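Side-chain contacts in Lmo2125 protein (Listeria monocytogenes serovar 1/2a, PDB 5TU0), which binds maltose and probably hands it to a membrane transporter, as a lipoprotein of the bacterial solute-binding protein 1 family: residues Y22-K25 and I26-D29; I199-A202 and T203-Q207; S219-D222 and F223-Q227; S323-E327 and L328-V332. The protein carries 2 engineered substitutions. All coordinates share one frame; numbering follows the deposited sequence.

All four contacts are local, made along single helices or at a helix start, and follow one another in series. Contact 1 lies on helix 17-34, the crossover between strands 10-15 and 37-42. Contacts 2 and 3 sit on the successive helices 193-208 and 217-229, with centres about 19 Å apart. Contact 4 opens helix 327-336 and has its centre about 25 Å from those of contacts 1 and 3. Contacts 1 and 2, about 49 Å apart between centres, fall on opposite sides of the chain's centre. Contact 3 comes near the bound sugar, the Asp221 side chain lying about 6 Å from a glucose unit, whereas the others are probably structural packing within the maltose-binding fold.

Contact 1. Residues Y22-K25 and I26-D29; sequences YVNK and IKGD
Ile26 lays its side chain over one face of the Tyr22 ring, a contact between residues one turn apart on helix 17-34, the helix of a beta-alpha-beta crossover between strands 10-15 and 37-42. The ring reaches along the helix because CG of Tyr22 stands anti to the backbone N (chi1 163°). In Ile26 the less common first torsion, chi1 71°, sets CG1 between the backbone N and the carbonyl carbon, and the extended second torsion then carries CD1 out over the phenol end. CD1 of Ile26 comes 3.6 Å from CZ of Tyr22, while the other branch, CG2 of Ile26, reaches CE1 of Tyr22 at 3.8 Å. The phenol OH is hydrogen-bonded to Asn300 O, and Tyr22 and Ile26 both pack on helix 298-308, so the pair is held within a helix-helix interface.

On another side of the helix, Asn24 and Lys27 lie alongside each other and point the same way. Lys27 is extended beyond CG, which lets NZ of Lys27 reach OD1 of Asn24 at 3.2 Å. This donor is tilted 31° out of the carbonyl plane. Both residues also touch Val40 of strand 37-42.

Two direct backbone bonds come first, from Ile26 N to Tyr22 O and from Lys27 N to Val23 O, the second bent. In the next turn, water is inserted into the helix. One molecule links Asn24 O to Gly28 N, and a second gives to Lys25 O at 2.9 Å and accepts from Asp29 N at 3.0 Å.

Contact 2. Residues I199-A202 and T203-Q207; sequences ITYA and TKWFQ
Thr203 turns its hydroxyl back onto the carbonyl of Ile199, one turn earlier. OG1 of Thr203 lies beside its own backbone N (chi1 -61°), and from there it donates to Ile199 O at 2.9 Å, approaching from well above the carbonyl plane. Thr203 N gives to the same oxygen, which is therefore gripped by two donors from one residue. Ile199 and Thr203 both touch Ala362 of helix 348-363. Lys204 follows with a bond from its N to Thr200 O and a weak one to Tyr201 O; its CG packs 3.4 Å from Thr200 O before the chain bends away at its second torsion.

Trp205 makes the main side-chain contact. Tyr201 and Trp205, set i and i+4 on amphipathic helix 193-208, lie side by side and point the same way in an offset edge-to-face pair. The edge of the indole is turned toward the phenol face, with the planes at 66° and the centroids of the phenol and five-membered rings 4.9 Å apart. NE1 of Trp205 donates to OH of Tyr201 at 3.1 Å, nearly straight at 169° and exactly in the indole plane. That hydroxyl is also hydrogen-bonded to Glu136 of helix 132-138, so the phenol oxygen is held by two partners, Trp205 NE1 and Glu136. Trp160 and Phe156 each meet the indole edge-to-face, extending the aromatic cluster.

Phe206 N bonds to Ala202 O at 3.1 Å, and the ring swings back so that its CD2 rests 3.2 Å from that oxygen. Beyond it Trp210 meets the Phe206 ring edge-to-face.

Contact 3. Residues S219-D222 and F223-Q227; sequences SADD and FIQDQ
Asp221 and Gln225 meet one turn apart, their side chains angled across each other. The first torsion of Asp221, -170°, leans the carboxylate along the helix toward Gln225. With CG of Gln225 beside its own backbone N (chi1 -57°), that carbon lies 3.1 Å from Asp221 O and 3.6 Å from Asp221 OD2; a bend at the second torsion then turns the amide toward the Asp221 carboxylate. The carboxylate and amide planes differ by 29°.

Ile224, the preceding residue, sets CG1 3.2 Å from Ala220 O. In Asp226, CB sits 3.2 Å from Asp222 O, while the carboxylate turns away to a salt bridge with Lys230.

The frame for these contacts is helix 217-229, an alpha-helix whose i to i+4 bonds run unbroken from Phe223 N to Ser219 O through Asp226 N to Asp222 O. The bond from Gln225 N to Asp221 O, 2.9 Å long and nearly straight, sets the spacing at which the Asp221 and Gln225 side chains meet. One turn on, CG of Gln227 lies over one face of the Phe223 ring, 3.9 Å above its plane and offset toward the rim.

Further out, the loop residue Met214 touches both Phe223 and Ile224, and Ser219 OG is hydrogen-bonded to Asp216. The Asp221 side chain lies about 6 Å from a bound glucose unit.

Contact 4. Residues S323-E327 and L328-V332; sequences SKNDE and LTNAV
Asp326 is the N-cap of helix 327-336, its side chain accepting from Thr329. A chi1 of 173° swings the Asp326 carboxylate beside the carbonyl carbon and over the first turn, crossing the Thr329 side chain at about a right angle. OD2 of Asp326 receives a weak bond from Thr329 N at 3.3 Å and lies 2.9 Å from Thr329 OG1, a hydroxyl that is also hydrogen-bonded to Tyr305 OH. The other carboxylate oxygen works through water, which gives to OD1 and accepts from Leu328 N. One carboxylate thus serves two amides of the first turn, Thr329 N weakly and Leu328 N through water.

Glu327 begins the helix proper. Its O accepts from Ala331 N at 2.9 Å, while its extended side chain leads away to a salt bridge with Lys122 and a hydrogen bond from Val255 N. Leu328 and Ala331 pack on strands 105-121 and 253-256, so the helix start lies against the mixed sheet.

Asn330 turns back toward the loop. Its N bonds to Asp326 O, and its amide lies nearly coplanar with that of Asn325, a residue of positive phi just after the preceding helix. ND2 of Asn330 donates to OD1 of Asn325 at 3.1 Å, the oxygen lying only 2° out of the Asn330 amide plane.

Contact 1. Residues Y22-K25 and I26-D29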
loop_
_atom_site.group_PDB
_atom_site.type_symbol
_atom_site.label_atom_id
_atom_site.label_comp_id
_atom_site.label_asym_id
_atom_site.label_seq_id
_atom_site.Cartn_x
_atom_site.Cartn_y
_atom_site.Cartn_z
ATOM N N TYR A 22 -20.551 -6.846 -4.038
ATOM C CA TYR A 22 -20.682 -5.424 -3.798
ATOM C C TYR A 22 -21.185 -4.710 -5.038
ATOM O O TYR A 22 -22.152 -3.934 -4.960
ATOM C CB TYR A 22 -19.341 -4.823 -3.337
ATOM C CG TYR A 22 -19.285 -3.332 -3.465
ATOM C CD1 TYR A 22 -20.000 -2.519 -2.598
ATOM C CD2 TYR A 22 -18.491 -2.722 -4.450
ATOM C CE1 TYR A 22 -19.963 -1.136 -2.718
ATOM C CE2 TYR A 22 -18.441 -1.340 -4.574
ATOM C CZ TYR A 22 -19.176 -0.552 -3.699
ATOM O OH TYR A 22 -19.136 0.826 -3.801
ATOM N N VAL A 23 -20.554 -4.975 -6.179
ATOM C CA VAL A 23 -20.976 -4.345 -7.425
ATOM C C VAL A 23 -22.434 -4.754 -7.753
ATOM O O VAL A 23 -23.244 -3.899 -8.155
ATOM C CB VAL A 23 -19.994 -4.624 -8.585
ATOM C CG1 VAL A 23 -20.548 -4.131 -9.917
ATOM C CG2 VAL A 23 -18.658 -3.946 -8.303
ATOM N N ASN A 24 -22.767 -6.025 -7.555
ATOM C CA ASN A 24 -24.145 -6.497 -7.804
ATOM C C ASN A 24 -25.167 -5.817 -6.903
ATOM O O ASN A 24 -26.264 -5.474 -7.365
ATOM C CB ASN A 24 -24.262 -8.022 -7.733
ATOM C CG ASN A 24 -23.802 -8.697 -9.011
ATOM O OD1 ASN A 24 -23.929 -8.141 -10.100
ATOM N ND2 ASN A 24 -23.280 -9.902 -8.887
ATOM N N LYS A 25 -24.804 -5.590 -5.645
ATOM C CA LYS A 25 -25.676 -4.887 -4.722
ATOM C C LYS A 25 -25.952 -3.445 -5.171
ATOM O O LYS A 25 -27.097 -3.015 -5.178
ATOM C CB LYS A 25 -25.093 -4.853 -3.309
ATOM C CG LYS A 25 -26.046 -4.276 -2.267
ATOM C CD LYS A 25 -25.499 -4.418 -0.851
ATOM C CE LYS A 25 -26.588 -4.435 0.211
ATOM N NZ LYS A 25 -27.310 -5.731 0.226
ATOM N N ILE A 26 -24.913 -2.707 -5.557
ATOM C CA ILE A 26 -25.103 -1.293 -5.896
ATOM C C ILE A 26 -25.482 -0.967 -7.337
ATOM O O ILE A 26 -25.933 0.145 -7.596
ATOM C CB ILE A 26 -23.854 -0.447 -5.546
ATOM C CG1 ILE A 26 -22.675 -0.754 -6.487
ATOM C CG2 ILE A 26 -23.484 -0.669 -4.085
ATOM C CD1 ILE A 26 -21.488 0.193 -6.344
ATOM N N LYS A 27 -25.331 -1.898 -8.279
ATOM C CA LYS A 27 -25.567 -1.536 -9.687
ATOM C C LYS A 27 -27.013 -1.120 -10.003
ATOM O O LYS A 27 -27.240 -0.286 -10.875
ATOM C CB LYS A 27 -25.149 -2.655 -10.629
ATOM C CG LYS A 27 -26.063 -3.862 -10.625
ATOM C CD LYS A 27 -25.519 -4.926 -11.543
ATOM C CE LYS A 27 -26.528 -6.037 -11.731
ATOM N NZ LYS A 27 -25.908 -7.182 -12.445
ATOM N N GLY A 28 -27.972 -1.696 -9.290
ATOM C CA GLY A 28 -29.387 -1.430 -9.550
ATOM C C GLY A 28 -29.787 0.034 -9.591
ATOM O O GLY A 28 -30.449 0.478 -10.534
ATOM N N ASP A 29 -29.397 0.787 -8.570
ATOM C CA ASP A 29 -29.769 2.206 -8.492
ATOM C C ASP A 29 -29.099 3.038 -9.602
ATOM O O ASP A 29 -29.690 4.004 -10.107
ATOM C CB ASP A 29 -29.502 2.757 -7.098
ATOM C CG ASP A 29 -30.402 2.134 -6.049
ATOM O OD1 ASP A 29 -31.576 1.853 -6.351
ATOM O OD2 ASP A 29 -29.945 1.936 -4.914
HETATM O O HOH W 1 -28.651 -4.193 -7.897
HETATM O O HOH W 2 -28.711 -0.806 -6.082
#

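Contact 2. Residues I199-A202 and T203-Q207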
loop_
_atom_site.group_PDB
_atom_site.type_symbol
_atom_site.label_atom_id
_atom_site.label_comp_id
_atom_site.label_asym_id
_atom_site.label_seq_id
_atom_site.Cartn_x
_atom_site.Cartn_y
_atom_site.Cartn_z
ATOM N N ILE A 199 18.545 3.516 7.987
ATOM C CA ILE A 199 19.232 2.282 7.695
ATOM C C ILE A 199 20.019 1.848 8.938
ATOM O O ILE A 199 19.993 0.671 9.300
ATOM C CB ILE A 199 20.163 2.404 6.469
ATOM C CG1 ILE A 199 19.348 2.746 5.208
ATOM C CG2 ILE A 199 20.894 1.088 6.255
ATOM C CD1 ILE A 199 20.211 3.125 4.030
ATOM N N THR A 200 20.678 2.814 9.590
ATOM C CA THR A 200 21.471 2.553 10.801
ATOM C C THR A 200 20.590 1.999 11.923
ATOM O O THR A 200 20.974 1.043 12.588
ATOM C CB THR A 200 22.219 3.830 11.266
ATOM O OG1 THR A 200 23.047 4.305 10.201
ATOM C CG2 THR A 200 23.105 3.561 12.488
ATOM N N TYR A 201 19.419 2.600 12.124
ATOM C CA TYR A 201 18.471 2.128 13.128
ATOM C C TYR A 201 18.009 0.690 12.831
ATOM O O TYR A 201 17.987 -0.178 13.731
ATOM C CB TYR A 201 17.268 3.064 13.250
ATOM C CG TYR A 201 16.373 2.665 14.366
ATOM C CD1 TYR A 201 16.747 2.895 15.702
ATOM C CD2 TYR A 201 15.159 2.011 14.121
ATOM C CE1 TYR A 201 15.933 2.503 16.739
ATOM C CE2 TYR A 201 14.337 1.615 15.171
ATOM C CZ TYR A 201 14.723 1.867 16.468
ATOM O OH TYR A 201 13.908 1.458 17.514
ATOM N N ALA A 202 17.673 0.427 11.580
ATOM C CA ALA A 202 17.260 -0.929 11.175
ATOM C C ALA A 202 18.355 -1.966 11.441
ATOM O O ALA A 202 18.079 -3.066 11.919
ATOM C CB ALA A 202 16.854 -0.960 9.701
ATOM N N THR A 203 19.595 -1.588 11.139
ATOM C CA THR A 203 20.724 -2.466 11.293
ATOM C C THR A 203 20.890 -2.891 12.762
ATOM O O THR A 203 21.291 -4.030 13.026
ATOM C CB THR A 203 21.994 -1.799 10.708
ATOM O OG1 THR A 203 21.786 -1.545 9.296
ATOM C CG2 THR A 203 23.213 -2.671 10.859
ATOM N N LYS A 204 20.564 -1.997 13.697
ATOM C CA LYS A 204 20.666 -2.327 15.135
ATOM C C LYS A 204 19.708 -3.479 15.474
ATOM O O LYS A 204 20.067 -4.394 16.224
ATOM C CB LYS A 204 20.356 -1.117 16.028
ATOM C CG LYS A 204 21.246 0.110 15.862
ATOM C CD LYS A 204 22.685 -0.104 16.282
ATOM C CE LYS A 204 23.471 1.202 16.200
ATOM N NZ LYS A 204 24.940 0.960 16.356
ATOM N N TRP A 205 18.487 -3.434 14.929
ATOM C CA TRP A 205 17.528 -4.524 15.158
ATOM C C TRP A 205 18.033 -5.832 14.542
ATOM O O TRP A 205 18.040 -6.873 15.206
ATOM C CB TRP A 205 16.137 -4.172 14.631
ATOM C CG TRP A 205 15.376 -3.241 15.554
ATOM C CD1 TRP A 205 15.423 -1.863 15.575
ATOM C CD2 TRP A 205 14.446 -3.627 16.580
ATOM N NE1 TRP A 205 14.587 -1.382 16.566
ATOM C CE2 TRP A 205 13.980 -2.441 17.194
ATOM C CE3 TRP A 205 13.977 -4.862 17.051
ATOM C CZ2 TRP A 205 13.054 -2.456 18.249
ATOM C CZ3 TRP A 205 13.070 -4.877 18.096
ATOM C CH2 TRP A 205 12.606 -3.670 18.674
ATOM N N PHE A 206 18.480 -5.777 13.289
ATOM C CA PHE A 206 19.029 -6.986 12.625
ATOM C C PHE A 206 20.216 -7.603 13.343
ATOM O O PHE A 206 20.277 -8.838 13.525
ATOM C CB PHE A 206 19.487 -6.657 11.201
ATOM C CG PHE A 206 18.368 -6.530 10.235
ATOM C CD1 PHE A 206 17.642 -7.649 9.886
ATOM C CD2 PHE A 206 18.074 -5.312 9.627
ATOM C CE1 PHE A 206 16.618 -7.573 8.972
ATOM C CE2 PHE A 206 17.033 -5.222 8.728
ATOM C CZ PHE A 206 16.308 -6.353 8.388
ATOM N N GLN A 207 21.145 -6.741 13.753
ATOM C CA GLN A 207 22.407 -7.180 14.334
ATOM C C GLN A 207 22.383 -7.475 15.847
ATOM O O GLN A 207 23.064 -8.404 16.294
ATOM C CB GLN A 207 23.507 -6.170 13.978
ATOM C CG GLN A 207 23.883 -6.188 12.499
ATOM C CD GLN A 207 24.640 -7.459 12.101
ATOM O OE1 GLN A 207 25.597 -7.853 12.771
ATOM N NE2 GLN A 207 24.227 -8.093 10.998
#

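Contact 3. Residues S219-D222 and F223-Q227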
loop_
_atom_site.group_PDB
_atom_site.type_symbol
_atom_site.label_atom_id
_atom_site.label_comp_id
_atom_site.label_asym_id
_atom_site.label_seq_id
_atom_site.Cartn_x
_atom_site.Cartn_y
_atom_site.Cartn_z
ATOM N N SER A 219 12.549 -15.823 2.791
ATOM C CA SER A 219 11.723 -16.568 3.755
ATOM C C SER A 219 11.302 -15.777 5.004
ATOM O O SER A 219 10.608 -16.321 5.869
ATOM C CB SER A 219 12.501 -17.795 4.209
ATOM O OG SER A 219 13.690 -17.396 4.857
ATOM N N ALA A 220 11.709 -14.510 5.099
ATOM C CA ALA A 220 11.397 -13.694 6.286
ATOM C C ALA A 220 9.888 -13.509 6.550
ATOM O O ALA A 220 9.463 -13.520 7.709
ATOM C CB ALA A 220 12.091 -12.344 6.200
ATOM N N ASP A 221 9.077 -13.329 5.505
ATOM C CA ASP A 221 7.640 -13.167 5.745
ATOM C C ASP A 221 7.060 -14.446 6.357
ATOM O O ASP A 221 6.259 -14.373 7.296
ATOM C CB ASP A 221 6.852 -12.790 4.491
ATOM C CG ASP A 221 5.415 -12.395 4.824
ATOM O OD1 ASP A 221 5.219 -11.308 5.418
ATOM O OD2 ASP A 221 4.493 -13.178 4.525
ATOM N N ASP A 222 7.462 -15.614 5.846
ATOM C CA ASP A 222 6.977 -16.888 6.401
ATOM C C ASP A 222 7.339 -16.993 7.882
ATOM O O ASP A 222 6.520 -17.407 8.705
ATOM C CB ASP A 222 7.550 -18.108 5.663
ATOM C CG ASP A 222 6.870 -18.383 4.312
ATOM O OD1 ASP A 222 5.909 -17.684 3.918
ATOM O OD2 ASP A 222 7.309 -19.335 3.636
ATOM N N PHE A 223 8.568 -16.609 8.204
ATOM C CA PHE A 223 9.053 -16.642 9.573
ATOM C C PHE A 223 8.222 -15.722 10.454
ATOM O O PHE A 223 7.746 -16.112 11.508
ATOM C CB PHE A 223 10.523 -16.201 9.608
ATOM C CG PHE A 223 11.104 -16.130 10.986
ATOM C CD1 PHE A 223 11.636 -17.260 11.584
ATOM C CD2 PHE A 223 11.137 -14.924 11.682
ATOM C CE1 PHE A 223 12.177 -17.192 12.864
ATOM C CE2 PHE A 223 11.674 -14.853 12.965
ATOM C CZ PHE A 223 12.189 -15.991 13.553
ATOM N N ILE A 224 8.063 -14.486 10.013
ATOM C CA ILE A 224 7.313 -13.493 10.762
ATOM C C ILE A 224 5.850 -13.907 11.000
ATOM O O ILE A 224 5.363 -13.763 12.115
ATOM C CB ILE A 224 7.404 -12.113 10.080
ATOM C CG1 ILE A 224 8.842 -11.589 10.145
ATOM C CG2 ILE A 224 6.477 -11.097 10.742
ATOM C CD1 ILE A 224 9.086 -10.413 9.219
ATOM N N GLN A 225 5.161 -14.408 9.968
ATOM C CA GLN A 225 3.755 -14.813 10.108
ATOM C C GLN A 225 3.618 -16.011 11.034
ATOM O O GLN A 225 2.670 -16.104 11.820
ATOM C CB GLN A 225 3.124 -15.152 8.752
ATOM C CG GLN A 225 3.185 -14.022 7.736
ATOM C CD GLN A 225 2.684 -12.708 8.270
ATOM O OE1 GLN A 225 3.334 -11.666 8.103
ATOM N NE2 GLN A 225 1.551 -12.739 8.939
ATOM N N ASP A 226 4.568 -16.933 10.918
ATOM C CA ASP A 226 4.588 -18.126 11.737
ATOM C C ASP A 226 4.725 -17.732 13.221
ATOM O O ASP A 226 4.009 -18.273 14.070
ATOM C CB ASP A 226 5.731 -19.055 11.292
ATOM C CG ASP A 226 5.730 -20.388 12.022
ATOM O OD1 ASP A 226 4.746 -21.154 11.875
ATOM O OD2 ASP A 226 6.738 -20.690 12.703
ATOM N N GLN A 227 5.627 -16.790 13.530
ATOM C CA GLN A 227 5.828 -16.348 14.932
ATOM C C GLN A 227 4.593 -15.640 15.504
ATOM O O GLN A 227 4.174 -15.905 16.642
ATOM C CB GLN A 227 7.053 -15.435 15.062
ATOM C CG GLN A 227 8.376 -16.106 14.704
ATOM C CD GLN A 227 8.780 -17.202 15.678
ATOM O OE1 GLN A 227 9.034 -18.345 15.275
ATOM N NE2 GLN A 227 8.839 -16.868 16.954
#

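Contact 4. Residues S323-E327 and L328-V332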
loop_
_atom_site.group_PDB
_atom_site.type_symbol
_atom_site.label_atom_id
_atom_site.label_comp_id
_atom_site.label_asym_id
_atom_site.label_seq_id
_atom_site.Cartn_x
_atom_site.Cartn_y
_atom_site.Cartn_z
ATOM N N SER A 323 -16.110 5.793 12.674
ATOM C CA SER A 323 -17.110 5.751 13.742
ATOM C C SER A 323 -17.532 4.337 14.143
ATOM O O SER A 323 -18.088 4.146 15.225
ATOM C CB SER A 323 -18.348 6.546 13.321
ATOM O OG SER A 323 -18.014 7.898 13.065
ATOM N N LYS A 324 -17.276 3.353 13.280
ATOM C CA LYS A 324 -17.624 1.938 13.572
ATOM C C LYS A 324 -16.697 1.378 14.640
ATOM O O LYS A 324 -16.951 0.312 15.187
ATOM C CB LYS A 324 -17.525 1.036 12.335
ATOM C CG LYS A 324 -18.364 1.447 11.131
ATOM C CD LYS A 324 -19.843 1.557 11.421
ATOM C CE LYS A 324 -20.581 1.919 10.146
ATOM N NZ LYS A 324 -22.038 2.083 10.383
ATOM N N ASN A 325 -15.596 2.085 14.876
ATOM C CA ASN A 325 -14.634 1.748 15.913
ATOM C C ASN A 325 -14.003 0.349 15.758
ATOM O O ASN A 325 -13.827 -0.369 16.739
ATOM C CB ASN A 325 -15.272 1.939 17.302
ATOM C CG ASN A 325 -14.241 2.028 18.410
ATOM O OD1 ASN A 325 -13.083 2.357 18.168
ATOM N ND2 ASN A 325 -14.658 1.746 19.630
ATOM N N ASP A 326 -13.678 -0.024 14.518
ATOM C CA ASP A 326 -12.989 -1.278 14.220
ATOM C C ASP A 326 -11.490 -0.958 14.281
ATOM O O ASP A 326 -11.034 0.015 13.666
ATOM C CB ASP A 326 -13.332 -1.784 12.824
ATOM C CG ASP A 326 -12.512 -2.992 12.432
ATOM O OD1 ASP A 326 -12.485 -3.965 13.211
ATOM O OD2 ASP A 326 -11.869 -2.967 11.363
ATOM N N GLU A 327 -10.724 -1.785 14.980
ATOM C CA GLU A 327 -9.312 -1.470 15.161
ATOM C C GLU A 327 -8.492 -1.370 13.881
ATOM O O GLU A 327 -7.705 -0.447 13.747
ATOM C CB GLU A 327 -8.656 -2.424 16.147
ATOM C CG GLU A 327 -9.317 -2.345 17.511
ATOM C CD GLU A 327 -8.542 -3.050 18.592
ATOM O OE1 GLU A 327 -7.432 -3.536 18.315
ATOM O OE2 GLU A 327 -9.048 -3.101 19.729
ATOM N N LEU A 328 -8.672 -2.303 12.949
ATOM C CA LEU A 328 -7.890 -2.272 11.706
ATOM C C LEU A 328 -8.200 -1.002 10.921
ATOM O O LEU A 328 -7.296 -0.313 10.437
ATOM C CB LEU A 328 -8.144 -3.513 10.846
ATOM C CG LEU A 328 -7.398 -3.528 9.498
ATOM C CD1 LEU A 328 -5.884 -3.441 9.704
ATOM C CD2 LEU A 328 -7.788 -4.757 8.683
ATOM N N THR A 329 -9.485 -0.693 10.826
ATOM C CA THR A 329 -9.947 0.499 10.135
ATOM C C THR A 329 -9.384 1.766 10.767
ATOM O O THR A 329 -8.894 2.636 10.049
ATOM C CB THR A 329 -11.476 0.582 10.143
ATOM O OG1 THR A 329 -12.011 -0.634 9.598
ATOM C CG2 THR A 329 -11.950 1.781 9.322
ATOM N N ASN A 330 -9.429 1.853 12.102
ATOM C CA ASN A 330 -8.904 3.018 12.824
ATOM C C ASN A 330 -7.394 3.181 12.603
ATOM O O ASN A 330 -6.921 4.290 12.356
ATOM C CB ASN A 330 -9.167 2.920 14.342
ATOM C CG ASN A 330 -10.633 3.093 14.715
ATOM O OD1 ASN A 330 -11.462 3.529 13.915
ATOM N ND2 ASN A 330 -10.953 2.756 15.946
ATOM N N ALA A 331 -6.658 2.075 12.711
ATOM C CA ALA A 331 -5.198 2.083 12.496
ATOM C C ALA A 331 -4.833 2.540 11.088
ATOM O O ALA A 331 -3.949 3.368 10.912
ATOM C CB ALA A 331 -4.610 0.714 12.761
ATOM N N VAL A 332 -5.509 1.987 10.089
ATOM C CA VAL A 332 -5.282 2.383 8.697
ATOM C C VAL A 332 -5.578 3.857 8.480
ATOM O O VAL A 332 -4.774 4.561 7.887
ATOM C CB VAL A 332 -6.128 1.543 7.707
ATOM C CG1 VAL A 332 -6.099 2.146 6.289
ATOM C CG2 VAL A 332 -5.623 0.117 7.693
HETATM O O HOH W 3 -10.075 -4.932 13.477
HETATM O O HOH W 4 -13.486 1.945 12.644
#